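Local coordinates for mandelate racemase/muconate lactonizing enzyme family protein (Roseovarius sp. TM1035, PDB 3T9P) that probably acts as an isomerase of the mandelate racemase/muconate lactonizing enzyme family within the enolase superfamily, its substrate not established, at residues A165-V170 / H229-C234; A187-V192 / Q223-G228; L79-T84 / G286-L291; D113-L118 / A124-G129. All coordinates share one frame; numbering follows the deposited sequence.

Contact 1: residues A165-V170 / H229-C234; sequences AFKWRV and HFEEPC
Lys167 and Glu231 meet inside the barrel of the enolase-type C-terminal domain, each on an inner strand, and illustrate how two strands that are not paired can still be joined through side chains. The strands 165-169 and 229-231 are too far apart for backbone bonding, Lys167 CA and His229 CA being 8.7 Å apart. A salt bridge closes the gap: Lys167 NZ donates to Glu231 OE1 over 2.9 Å. The ammonium does not approach in the plane of the carboxylate but from above it, 48° out. The chain of Lys167, with CG anti to the backbone nitrogen, bends at chi3 (91°) and crosses that of Glu231 at about a right angle. Tyr137 OH is a second partner of Lys167 NZ. A methionine in place of Lys167 would probably leave Glu231 OE1 without its charged mate and Tyr137 without its bond to the ammonium. Farther along, the contact turns apolar, where Val170 CG2 lies 4.0 Å from Phe230 CE1; the CB of Phe230 is directed away from Val170, and the ring returns to meet it. Strand 201-205 runs between the two, in parallel with both, and Leu203 touches Lys167. Strand 132-139 pairs with 165-169 on its other side, while helix 239-248 packs against Pro233 and Cys234.

Contact 2: residues A187-V192 / Q223-G228; sequences AVVPTV and QDNGIG
Val189, the first residue of 187-192 to touch 223-228, extends CG1 anti to its backbone nitrogen (chi1 165°), which sets this methyl 3.8 Å from Asn225 CG and 3.9 Å from Asn225 CB. Pro190 comes next, and its CA approaches to 3.9 Å from Asn225 CG. The side-chain amide of Asn225 thus spans two successive residues of the helix, one end beside the valine methyl and the other beside the proline CA and CB. No hydrogen bond joins the two segments; the amide meets both residues by van der Waals contact. Were Asn225 replaced by alanine, the CB contact to Val189 could stay, but Pro190 would probably lose its cover and a gap open beside it. Proline has no N-H to give to the preceding turn, and the helix is kinked at this point. One residue on, Thr191 steadies the same turn: its OG1 lies 2.6 Å from Ala187 O, while Thr191 N reaches that carbonyl from the opposite face. Ser193 OG then bonds to Asn225 O, adding a polar link. Opposite, helix 212-224 ends in a Schellman motif, with Gly226 at positive phi (77°), its N 3.0 Å from Gln223 O, and Ile227 N bonded to Leu222 O. Two neighbouring outer helices meeting where one stops and the chain turns in toward its next strand is an arrangement typical of a beta/alpha barrel.

Contact 3: residues L79-T84 / G286-L291; sequences LDFADT and GMHRTL
His288 turns an edge to Phe81 and a face to Ala82, and so one imidazole makes two quite different contacts at the seam between the N-terminal domain and the enolase-type barrel. Against Phe81 the pair is T-shaped: the CD2-NE2 edge of the histidine is directed at the face of the phenyl ring, with ring centroids 4.6 Å apart and planes at 73°. The approach is not centred, for His288 NE2 stands over the phenyl face toward its rim. Phe81 CG lies between its own backbone N and carbonyl carbon (chi1 65°), the torsion that carries the ring round to the histidine. Ala82 supplies the other contact, a CH-pi interaction in which its CB sits 3.6 Å from the imidazole centroid and only 5° off the ring normal. Both segments stand at helix starts, Phe81 and Gly286 being the N-cap residues. Asp108, from helix 98-119, accepts from Met287 N and His288 N at the beginning of helix 287-299, and Trp112 of the same helix meets both aromatic rings. Nearby, Asp83 forms a salt bridge with Arg176 of the second subunit. A water completes the link between the segments: it accepts from Phe81 N at 3.1 Å and is hydrogen-bonded to His288 NE2 at 2.8 Å, lying in the imidazole plane.

Contact 4: residues D113-L118 / A124-G129; sequences DMRGKL and ATLLGG
Leu126 and Gly116 pack in the N-terminal domain where helix 98-119 is followed, after a short turn, by the brief helix 123-126, which lies against its last turns. The leucine does the reaching. Its CD1 touches the backbone of the longer helix directly, 3.6 Å from Gly116 N and 3.7 Å from Gly116 CA, a case of a methyl resting on the main chain where no side chain intervenes. The same methyl lies 3.9 Å from Arg115 CG, while CD2 is over one face of the Arg115 guanidinium. Leu126 CG is anti to its carbonyl carbon (chi1 -52°), which directs the branched end toward 113-118. Arg115 in turn runs extended from CG to NE and crosses the leucine side chain at a slant, touching its CD1 through CG; its NE forms a salt bridge with Glu119, which also touches Leu126. One turn of the helix is stapled by another ion pair, in which Lys117 NZ donates to the syn lone pair of Asp113 OD2 at 2.6 Å; both oxygens of that aspartate also accept backbone N-H groups, from Trp50 and Trp369. The short helix closes with Gly128 at positive phi (90°): Gly129 N bonds to Ala124 O at 2.8 Å and Gly128 N to Thr125 O at 2.9 Å, the two bonds of a Schellman motif.

How the contacts relate
From the N terminus, 79-84 opens the longest loop, which contact 3 closes only at 286-291, tying the N-terminal domain to a late helix of the barrel. Everything else falls within it. Contact 4 comes first, a local closure over a few residues, and it ends before contact 1 begins at 165-170. Contact 2 then opens and shuts inside contact 1, so that no two loops cross. Contacts 1 and 2 form one cluster, inner strands and outer helices, joined where Trp168 packs on Ile227 and Val192. Contacts 3 and 4 form another across the chain's centre, meeting through Met287, Leu127, Leu79 and Met114. The centres of contacts 2 and 4 are about 40 Å apart.

Contact 1: residues A165-V170 / H229-C234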
loop_
_atom_site.group_PDB
_atom_site.type_symbol
_atom_site.label_atom_id
_atom_site.label_comp_id
_atom_site.label_asym_id
_atom_site.label_seq_id
_atom_site.Cartn_x
_atom_site.Cartn_y
_atom_site.Cartn_z
ATOM N N ALA A 165 19.612 24.447 -12.564
ATOM C CA ALA A 165 19.610 23.006 -12.489
ATOM C C ALA A 165 18.309 22.577 -13.234
ATOM O O ALA A 165 17.293 23.290 -13.132
ATOM C CB ALA A 165 19.514 22.533 -11.002
ATOM N N PHE A 166 18.389 21.451 -13.935
ATOM C CA PHE A 166 17.276 20.971 -14.814
ATOM C C PHE A 166 17.195 19.461 -14.804
ATOM O O PHE A 166 18.198 18.812 -14.877
ATOM C CB PHE A 166 17.581 21.409 -16.286
ATOM C CG PHE A 166 17.470 22.892 -16.469
ATOM C CD1 PHE A 166 18.559 23.700 -16.144
ATOM C CD2 PHE A 166 16.267 23.493 -16.963
ATOM C CE1 PHE A 166 18.467 25.105 -16.310
ATOM C CE2 PHE A 166 16.134 24.924 -17.107
ATOM C CZ PHE A 166 17.248 25.726 -16.733
ATOM N N LYS A 167 15.970 18.898 -14.786
ATOM C CA LYS A 167 15.784 17.465 -14.867
ATOM C C LYS A 167 14.824 17.174 -16.040
ATOM O O LYS A 167 13.825 17.846 -16.174
ATOM C CB LYS A 167 15.089 16.950 -13.595
ATOM C CG LYS A 167 14.989 15.353 -13.662
ATOM C CD LYS A 167 14.606 14.860 -12.222
ATOM C CE LYS A 167 13.096 14.767 -12.058
ATOM N NZ LYS A 167 12.855 14.248 -10.663
ATOM N N TRP A 168 15.201 16.191 -16.835
ATOM C CA TRP A 168 14.366 15.642 -17.902
ATOM C C TRP A 168 14.341 14.105 -17.874
ATOM O O TRP A 168 14.838 13.460 -16.914
ATOM C CB TRP A 168 14.892 16.224 -19.269
ATOM C CG TRP A 168 16.248 15.914 -19.747
ATOM C CD1 TRP A 168 16.569 15.025 -20.759
ATOM C CD2 TRP A 168 17.520 16.453 -19.271
ATOM N NE1 TRP A 168 17.929 15.074 -21.006
ATOM C CE2 TRP A 168 18.518 15.942 -20.106
ATOM C CE3 TRP A 168 17.875 17.442 -18.314
ATOM C CZ2 TRP A 168 19.876 16.251 -19.921
ATOM C CZ3 TRP A 168 19.196 17.793 -18.154
ATOM C CH2 TRP A 168 20.204 17.238 -19.033
ATOM N N ARG A 169 13.675 13.520 -18.888
ATOM C CA ARG A 169 13.348 12.089 -18.849
ATOM C C ARG A 169 14.112 11.292 -19.835
ATOM O O ARG A 169 14.345 11.750 -20.973
ATOM C CB ARG A 169 11.867 11.807 -19.129
ATOM C CG ARG A 169 10.889 12.626 -18.240
ATOM C CD ARG A 169 10.881 12.190 -16.797
ATOM N NE ARG A 169 10.541 13.294 -15.908
ATOM C CZ ARG A 169 10.358 13.196 -14.602
ATOM N NH1 ARG A 169 10.158 14.314 -13.888
ATOM N NH2 ARG A 169 10.382 11.988 -13.998
ATOM N N VAL A 170 14.482 10.093 -19.401
ATOM C CA VAL A 170 15.029 9.082 -20.288
ATOM C C VAL A 170 14.175 7.796 -20.183
ATOM O O VAL A 170 13.349 7.672 -19.272
ATOM C CB VAL A 170 16.542 8.776 -19.999
ATOM C CG1 VAL A 170 17.362 10.022 -20.183
ATOM C CG2 VAL A 170 16.705 8.269 -18.495
ATOM N N HIS A 229 22.956 13.266 -11.571
ATOM C CA HIS A 229 21.806 12.694 -10.820
ATOM C C HIS A 229 21.005 11.766 -11.757
ATOM O O HIS A 229 20.534 12.205 -12.802
ATOM C CB HIS A 229 20.949 13.914 -10.300
ATOM C CG HIS A 229 19.756 13.593 -9.505
ATOM N ND1 HIS A 229 18.623 12.993 -10.053
ATOM C CD2 HIS A 229 19.424 13.925 -8.225
ATOM C CE1 HIS A 229 17.667 12.945 -9.130
ATOM N NE2 HIS A 229 18.130 13.503 -8.018
ATOM N N PHE A 230 20.930 10.479 -11.411
ATOM C CA PHE A 230 20.197 9.520 -12.252
ATOM C C PHE A 230 19.102 8.932 -11.348
ATOM O O PHE A 230 19.342 8.150 -10.479
ATOM C CB PHE A 230 21.131 8.419 -12.771
ATOM C CG PHE A 230 20.532 7.500 -13.796
ATOM C CD1 PHE A 230 19.237 7.695 -14.304
ATOM C CD2 PHE A 230 21.313 6.387 -14.252
ATOM C CE1 PHE A 230 18.714 6.795 -15.317
ATOM C CE2 PHE A 230 20.856 5.521 -15.239
ATOM C CZ PHE A 230 19.551 5.689 -15.836
ATOM N N GLU A 231 17.907 9.427 -11.508
ATOM C CA GLU A 231 16.766 8.978 -10.671
ATOM C C GLU A 231 16.046 7.740 -11.207
ATOM O O GLU A 231 15.900 7.563 -12.415
ATOM C CB GLU A 231 15.837 10.145 -10.582
ATOM C CG GLU A 231 14.585 9.923 -9.719
ATOM C CD GLU A 231 13.973 11.315 -9.358
ATOM O OE1 GLU A 231 14.722 12.385 -9.428
ATOM O OE2 GLU A 231 12.802 11.317 -8.890
ATOM N N GLU A 232 15.673 6.872 -10.270
ATOM C CA GLU A 232 14.929 5.628 -10.426
ATOM C C GLU A 232 15.290 4.954 -11.750
ATOM O O GLU A 232 14.440 4.740 -12.651
ATOM C CB GLU A 232 13.413 5.866 -10.271
ATOM C CG GLU A 232 12.519 4.683 -10.264
ATOM C CD GLU A 232 11.115 5.189 -10.097
ATOM O OE1 GLU A 232 10.955 6.092 -9.205
ATOM O OE2 GLU A 232 10.238 4.731 -10.879
ATOM N N PRO A 233 16.571 4.560 -11.864
ATOM C CA PRO A 233 17.019 3.942 -13.125
ATOM C C PRO A 233 16.388 2.515 -13.373
ATOM O O PRO A 233 16.145 2.205 -14.525
ATOM C CB PRO A 233 18.567 3.817 -12.929
ATOM C CG PRO A 233 18.726 3.632 -11.405
ATOM C CD PRO A 233 17.670 4.712 -10.883
ATOM N N CYS A 234 16.109 1.735 -12.311
ATOM C CA CYS A 234 15.543 0.421 -12.363
ATOM C C CYS A 234 14.126 0.437 -11.728
ATOM O O CYS A 234 13.814 1.377 -10.956
ATOM C CB CYS A 234 16.411 -0.528 -11.524
ATOM S SG CYS A 234 18.140 -0.582 -12.338
#

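Contact 2: residues A187-V192 / Q223-G228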
loop_
_atom_site.group_PDB
_atom_site.type_symbol
_atom_site.label_atom_id
_atom_site.label_comp_id
_atom_site.label_asym_id
_atom_site.label_seq_id
_atom_site.Cartn_x
_atom_site.Cartn_y
_atom_site.Cartn_z
ATOM N N ALA A 187 19.633 10.684 -28.108
ATOM C CA ALA A 187 19.564 12.061 -28.503
ATOM C C ALA A 187 19.309 13.080 -27.403
ATOM O O ALA A 187 19.951 14.219 -27.453
ATOM C CB ALA A 187 18.547 12.252 -29.610
ATOM N N VAL A 188 18.406 12.724 -26.460
ATOM C CA VAL A 188 17.870 13.730 -25.516
ATOM C C VAL A 188 19.028 14.097 -24.530
ATOM O O VAL A 188 19.093 15.216 -24.038
ATOM C CB VAL A 188 16.568 13.224 -24.759
ATOM C CG1 VAL A 188 16.944 12.279 -23.606
ATOM C CG2 VAL A 188 15.807 14.329 -24.230
ATOM N N VAL A 189 19.940 13.167 -24.297
ATOM C CA VAL A 189 20.912 13.324 -23.214
ATOM C C VAL A 189 21.935 14.413 -23.686
ATOM O O VAL A 189 22.014 15.516 -23.060
ATOM C CB VAL A 189 21.577 11.980 -22.844
ATOM C CG1 VAL A 189 22.862 12.184 -21.966
ATOM C CG2 VAL A 189 20.605 11.005 -22.131
ATOM N N PRO A 190 22.613 14.154 -24.855
ATOM C CA PRO A 190 23.583 15.218 -25.334
ATOM C C PRO A 190 22.899 16.466 -25.848
ATOM O O PRO A 190 23.359 17.593 -25.586
ATOM C CB PRO A 190 24.449 14.479 -26.428
ATOM C CG PRO A 190 23.566 13.364 -26.996
ATOM C CD PRO A 190 22.803 12.883 -25.582
ATOM N N THR A 191 21.738 16.330 -26.475
ATOM C CA THR A 191 21.108 17.558 -26.959
ATOM C C THR A 191 20.735 18.579 -25.904
ATOM O O THR A 191 20.896 19.787 -26.123
ATOM C CB THR A 191 19.808 17.187 -27.862
ATOM O OG1 THR A 191 20.246 16.331 -28.899
ATOM C CG2 THR A 191 19.097 18.378 -28.395
ATOM N N VAL A 192 20.077 18.139 -24.834
ATOM C CA VAL A 192 19.635 19.069 -23.792
ATOM C C VAL A 192 20.892 19.594 -23.020
ATOM O O VAL A 192 21.033 20.803 -22.747
ATOM C CB VAL A 192 18.597 18.368 -22.846
ATOM C CG1 VAL A 192 18.229 19.273 -21.665
ATOM C CG2 VAL A 192 17.343 18.081 -23.637
ATOM N N GLN A 223 27.103 10.389 -17.684
ATOM C CA GLN A 223 28.402 10.910 -17.130
ATOM C C GLN A 223 29.202 11.719 -18.219
ATOM O O GLN A 223 29.769 12.824 -17.969
ATOM C CB GLN A 223 29.165 9.757 -16.513
ATOM C CG GLN A 223 28.512 9.276 -15.221
ATOM C CD GLN A 223 29.137 8.035 -14.607
ATOM O OE1 GLN A 223 29.913 7.245 -15.267
ATOM N NE2 GLN A 223 28.809 7.790 -13.360
ATOM N N ASP A 224 29.240 11.198 -19.444
ATOM C CA ASP A 224 29.951 11.873 -20.529
ATOM C C ASP A 224 29.382 13.232 -20.736
ATOM O O ASP A 224 30.088 14.163 -21.223
ATOM C CB ASP A 224 29.688 11.111 -21.854
ATOM C CG ASP A 224 30.512 9.839 -21.961
ATOM O OD1 ASP A 224 31.518 9.664 -21.188
ATOM O OD2 ASP A 224 30.156 9.005 -22.831
ATOM N N ASN A 225 28.055 13.334 -20.566
ATOM C CA ASN A 225 27.400 14.604 -20.667
ATOM C C ASN A 225 27.258 15.498 -19.409
ATOM O O ASN A 225 26.512 16.503 -19.433
ATOM C CB ASN A 225 26.017 14.328 -21.298
ATOM C CG ASN A 225 26.173 13.919 -22.730
ATOM O OD1 ASN A 225 26.279 12.724 -23.060
ATOM N ND2 ASN A 225 26.348 14.922 -23.577
ATOM N N GLY A 226 27.933 15.126 -18.344
ATOM C CA GLY A 226 27.989 15.946 -17.102
ATOM C C GLY A 226 26.721 15.863 -16.241
ATOM O O GLY A 226 26.455 16.791 -15.547
ATOM N N ILE A 227 25.927 14.773 -16.335
ATOM C CA ILE A 227 24.637 14.630 -15.609
ATOM C C ILE A 227 25.013 13.945 -14.339
ATOM O O ILE A 227 25.551 12.819 -14.351
ATOM C CB ILE A 227 23.576 13.739 -16.366
ATOM C CG1 ILE A 227 23.203 14.187 -17.792
ATOM C CG2 ILE A 227 22.380 13.435 -15.499
ATOM C CD1 ILE A 227 23.114 15.550 -18.048
ATOM N N GLY A 228 24.728 14.599 -13.227
ATOM C CA GLY A 228 25.215 14.159 -11.908
ATOM C C GLY A 228 24.204 13.439 -11.034
ATOM O O GLY A 228 24.547 13.036 -9.938
#

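Contact 3: residues L79-T84 / G286-L291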
loop_
_atom_site.group_PDB
_atom_site.type_symbol
_atom_site.label_atom_id
_atom_site.label_comp_id
_atom_site.label_asym_id
_atom_site.label_seq_id
_atom_site.Cartn_x
_atom_site.Cartn_y
_atom_site.Cartn_z
ATOM N N LEU A 79 -2.660 19.442 18.709
ATOM C CA LEU A 79 -1.347 20.091 18.724
ATOM C C LEU A 79 -0.164 19.148 18.876
ATOM O O LEU A 79 0.997 19.575 18.857
ATOM C CB LEU A 79 -1.304 21.159 19.884
ATOM C CG LEU A 79 -2.334 22.318 19.698
ATOM C CD1 LEU A 79 -2.190 23.172 20.969
ATOM C CD2 LEU A 79 -2.002 23.091 18.446
ATOM N N ASP A 80 -0.432 17.878 19.102
ATOM C CA ASP A 80 0.680 16.957 19.332
ATOM C C ASP A 80 0.124 15.672 18.770
ATOM O O ASP A 80 -0.675 14.963 19.435
ATOM C CB ASP A 80 1.024 16.818 20.799
ATOM C CG ASP A 80 2.198 15.828 21.014
ATOM O OD1 ASP A 80 2.922 15.548 20.056
ATOM O OD2 ASP A 80 2.370 15.273 22.094
ATOM N N PHE A 81 0.390 15.452 17.474
ATOM C CA PHE A 81 -0.428 14.394 16.768
ATOM C C PHE A 81 0.423 13.301 16.113
ATOM O O PHE A 81 -0.102 12.448 15.401
ATOM C CB PHE A 81 -1.356 15.097 15.739
ATOM C CG PHE A 81 -0.622 15.803 14.611
ATOM C CD1 PHE A 81 -0.304 15.092 13.411
ATOM C CD2 PHE A 81 -0.281 17.185 14.690
ATOM C CE1 PHE A 81 0.311 15.703 12.372
ATOM C CE2 PHE A 81 0.333 17.835 13.617
ATOM C CZ PHE A 81 0.649 17.094 12.427
ATOM N N ALA A 82 1.747 13.356 16.276
ATOM C CA ALA A 82 2.568 12.279 15.654
ATOM C C ALA A 82 2.081 10.855 16.101
ATOM O O ALA A 82 1.878 9.921 15.266
ATOM C CB ALA A 82 4.063 12.506 15.896
ATOM N N ASP A 83 1.780 10.695 17.393
ATOM C CA ASP A 83 1.304 9.400 17.871
ATOM C C ASP A 83 -0.078 8.980 17.287
ATOM O O ASP A 83 -0.355 7.762 17.026
ATOM C CB ASP A 83 1.290 9.332 19.440
ATOM C CG ASP A 83 0.859 7.907 19.923
ATOM O OD1 ASP A 83 1.610 6.912 19.570
ATOM O OD2 ASP A 83 -0.214 7.757 20.507
ATOM N N THR A 84 -0.960 9.990 17.067
ATOM C CA THR A 84 -2.258 9.750 16.461
ATOM C C THR A 84 -2.135 9.117 15.043
ATOM O O THR A 84 -2.925 8.247 14.664
ATOM C CB THR A 84 -3.028 11.066 16.274
ATOM O OG1 THR A 84 -3.159 11.753 17.546
ATOM C CG2 THR A 84 -4.382 10.770 15.701
ATOM N N GLY A 286 2.553 12.706 4.989
ATOM C CA GLY A 286 2.567 14.101 5.498
ATOM C C GLY A 286 3.941 14.407 6.109
ATOM O O GLY A 286 4.910 13.684 5.869
ATOM N N MET A 287 4.036 15.501 6.864
ATOM C CA MET A 287 5.374 16.002 7.296
ATOM C C MET A 287 6.029 15.107 8.372
ATOM O O MET A 287 7.231 14.840 8.323
ATOM C CB MET A 287 5.221 17.444 7.826
ATOM C CG MET A 287 4.554 18.360 6.746
ATOM S SD MET A 287 5.698 18.767 5.328
ATOM C CE MET A 287 6.859 19.872 6.065
ATOM N N HIS A 288 5.260 14.680 9.355
ATOM C CA HIS A 288 5.862 13.849 10.419
ATOM C C HIS A 288 6.480 12.632 9.772
ATOM O O HIS A 288 7.575 12.261 10.110
ATOM C CB HIS A 288 4.770 13.383 11.433
ATOM C CG HIS A 288 4.502 14.370 12.536
ATOM N ND1 HIS A 288 5.494 14.820 13.387
ATOM C CD2 HIS A 288 3.348 14.923 12.977
ATOM C CE1 HIS A 288 4.967 15.684 14.255
ATOM N NE2 HIS A 288 3.655 15.743 14.044
ATOM N N ARG A 289 5.759 11.964 8.864
ATOM C CA ARG A 289 6.282 10.746 8.281
ATOM C C ARG A 289 7.455 11.032 7.365
ATOM O O ARG A 289 8.419 10.270 7.398
ATOM C CB ARG A 289 5.183 9.961 7.577
ATOM C CG ARG A 289 4.152 9.375 8.595
ATOM C CD ARG A 289 3.058 8.497 7.824
ATOM N NE ARG A 289 3.621 7.419 6.957
ATOM C CZ ARG A 289 4.135 6.294 7.413
ATOM N NH1 ARG A 289 4.117 6.066 8.770
ATOM N NH2 ARG A 289 4.618 5.367 6.570
ATOM N N THR A 290 7.414 12.151 6.627
ATOM C CA THR A 290 8.567 12.463 5.759
ATOM C C THR A 290 9.862 12.742 6.629
ATOM O O THR A 290 10.965 12.283 6.308
ATOM C CB THR A 290 8.212 13.674 4.847
ATOM O OG1 THR A 290 7.071 13.253 4.099
ATOM C CG2 THR A 290 9.375 13.979 3.828
ATOM N N LEU A 291 9.669 13.506 7.701
ATOM C CA LEU A 291 10.731 13.769 8.695
ATOM C C LEU A 291 11.369 12.487 9.230
ATOM O O LEU A 291 12.590 12.427 9.370
ATOM C CB LEU A 291 10.149 14.600 9.866
ATOM C CG LEU A 291 9.939 16.076 9.503
ATOM C CD1 LEU A 291 9.114 16.739 10.681
ATOM C CD2 LEU A 291 11.354 16.777 9.224
HETATM O O HOH W 1 2.445 17.216 16.027
#

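Contact 4: residues D113-L118 / A124-G129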
loop_
_atom_site.group_PDB
_atom_site.type_symbol
_atom_site.label_atom_id
_atom_site.label_comp_id
_atom_site.label_asym_id
_atom_site.label_seq_id
_atom_site.Cartn_x
_atom_site.Cartn_y
_atom_site.Cartn_z
ATOM N N ASP A 113 -0.703 23.540 9.358
ATOM C CA ASP A 113 -1.157 24.889 8.961
ATOM C C ASP A 113 -1.960 25.499 10.119
ATOM O O ASP A 113 -1.807 26.660 10.425
ATOM C CB ASP A 113 -2.090 24.800 7.728
ATOM C CG ASP A 113 -2.432 26.236 7.125
ATOM O OD1 ASP A 113 -1.452 26.986 6.785
ATOM O OD2 ASP A 113 -3.698 26.562 7.022
ATOM N N MET A 114 -2.783 24.694 10.746
ATOM C CA MET A 114 -3.552 25.113 11.928
ATOM C C MET A 114 -2.638 25.631 13.020
ATOM O O MET A 114 -2.822 26.785 13.501
ATOM C CB MET A 114 -4.518 23.983 12.414
ATOM C CG MET A 114 -5.509 24.431 13.582
ATOM S SD MET A 114 -4.623 24.492 15.182
ATOM C CE MET A 114 -4.275 22.732 15.412
ATOM N N ARG A 115 -1.650 24.822 13.432
ATOM C CA ARG A 115 -0.711 25.220 14.485
ATOM C C ARG A 115 0.118 26.426 14.066
ATOM O O ARG A 115 0.315 27.325 14.838
ATOM C CB ARG A 115 0.224 24.046 14.833
ATOM C CG ARG A 115 1.175 24.364 15.967
ATOM C CD ARG A 115 1.907 23.112 16.369
ATOM N NE ARG A 115 2.981 23.537 17.241
ATOM C CZ ARG A 115 4.052 22.818 17.523
ATOM N NH1 ARG A 115 4.241 21.618 16.968
ATOM N NH2 ARG A 115 4.973 23.337 18.320
ATOM N N GLY A 116 0.498 26.507 12.807
ATOM C CA GLY A 116 1.228 27.662 12.285
ATOM C C GLY A 116 0.451 28.983 12.413
ATOM O O GLY A 116 1.014 29.985 12.939
ATOM N N LYS A 117 -0.825 28.979 12.003
ATOM C CA LYS A 117 -1.732 30.155 12.174
ATOM C C LYS A 117 -2.019 30.491 13.618
ATOM O O LYS A 117 -2.117 31.651 13.987
ATOM C CB LYS A 117 -3.020 29.884 11.409
ATOM C CG LYS A 117 -2.701 30.054 9.868
ATOM C CD LYS A 117 -3.849 29.366 9.031
ATOM C CE LYS A 117 -3.676 29.693 7.560
ATOM N NZ LYS A 117 -4.599 28.980 6.685
ATOM N N LEU A 118 -2.192 29.487 14.464
ATOM C CA LEU A 118 -2.380 29.762 15.903
ATOM C C LEU A 118 -1.125 30.429 16.547
ATOM O O LEU A 118 -1.261 31.352 17.372
ATOM C CB LEU A 118 -2.739 28.437 16.600
ATOM C CG LEU A 118 -3.014 28.354 18.109
ATOM C CD1 LEU A 118 -4.381 29.043 18.408
ATOM C CD2 LEU A 118 -3.107 26.872 18.529
ATOM N N ALA A 124 7.746 25.974 8.364
ATOM C CA ALA A 124 9.254 25.826 8.363
ATOM C C ALA A 124 9.837 26.203 9.743
ATOM O O ALA A 124 10.778 25.557 10.228
ATOM C CB ALA A 124 9.902 26.709 7.287
ATOM N N THR A 125 9.272 27.252 10.337
ATOM C CA THR A 125 9.714 27.713 11.714
ATOM C C THR A 125 9.288 26.690 12.783
ATOM O O THR A 125 10.112 26.232 13.578
ATOM C CB THR A 125 9.194 29.149 12.024
ATOM O OG1 THR A 125 9.796 30.044 11.091
ATOM C CG2 THR A 125 9.525 29.551 13.531
ATOM N N LEU A 126 8.049 26.214 12.720
ATOM C CA LEU A 126 7.622 25.123 13.622
ATOM C C LEU A 126 8.533 23.939 13.556
ATOM O O LEU A 126 8.707 23.236 14.565
ATOM C CB LEU A 126 6.140 24.645 13.391
ATOM C CG LEU A 126 5.109 25.748 13.399
ATOM C CD1 LEU A 126 3.749 25.043 13.090
ATOM C CD2 LEU A 126 5.096 26.434 14.750
ATOM N N LEU A 127 9.180 23.711 12.412
ATOM C CA LEU A 127 10.008 22.542 12.236
ATOM C C LEU A 127 11.466 22.773 12.578
ATOM O O LEU A 127 12.299 21.947 12.271
ATOM C CB LEU A 127 9.844 21.942 10.787
ATOM C CG LEU A 127 8.419 21.496 10.333
ATOM C CD1 LEU A 127 8.438 20.771 8.939
ATOM C CD2 LEU A 127 7.943 20.531 11.300
ATOM N N GLY A 128 11.794 23.893 13.204
ATOM C CA GLY A 128 13.200 24.193 13.489
ATOM C C GLY A 128 13.967 24.975 12.398
ATOM O O GLY A 128 15.167 25.165 12.542
ATOM N N GLY A 129 13.318 25.409 11.314
ATOM C CA GLY A 129 13.992 26.184 10.246
ATOM C C GLY A 129 13.494 27.612 10.316
ATOM O O GLY A 129 13.086 28.050 11.407
#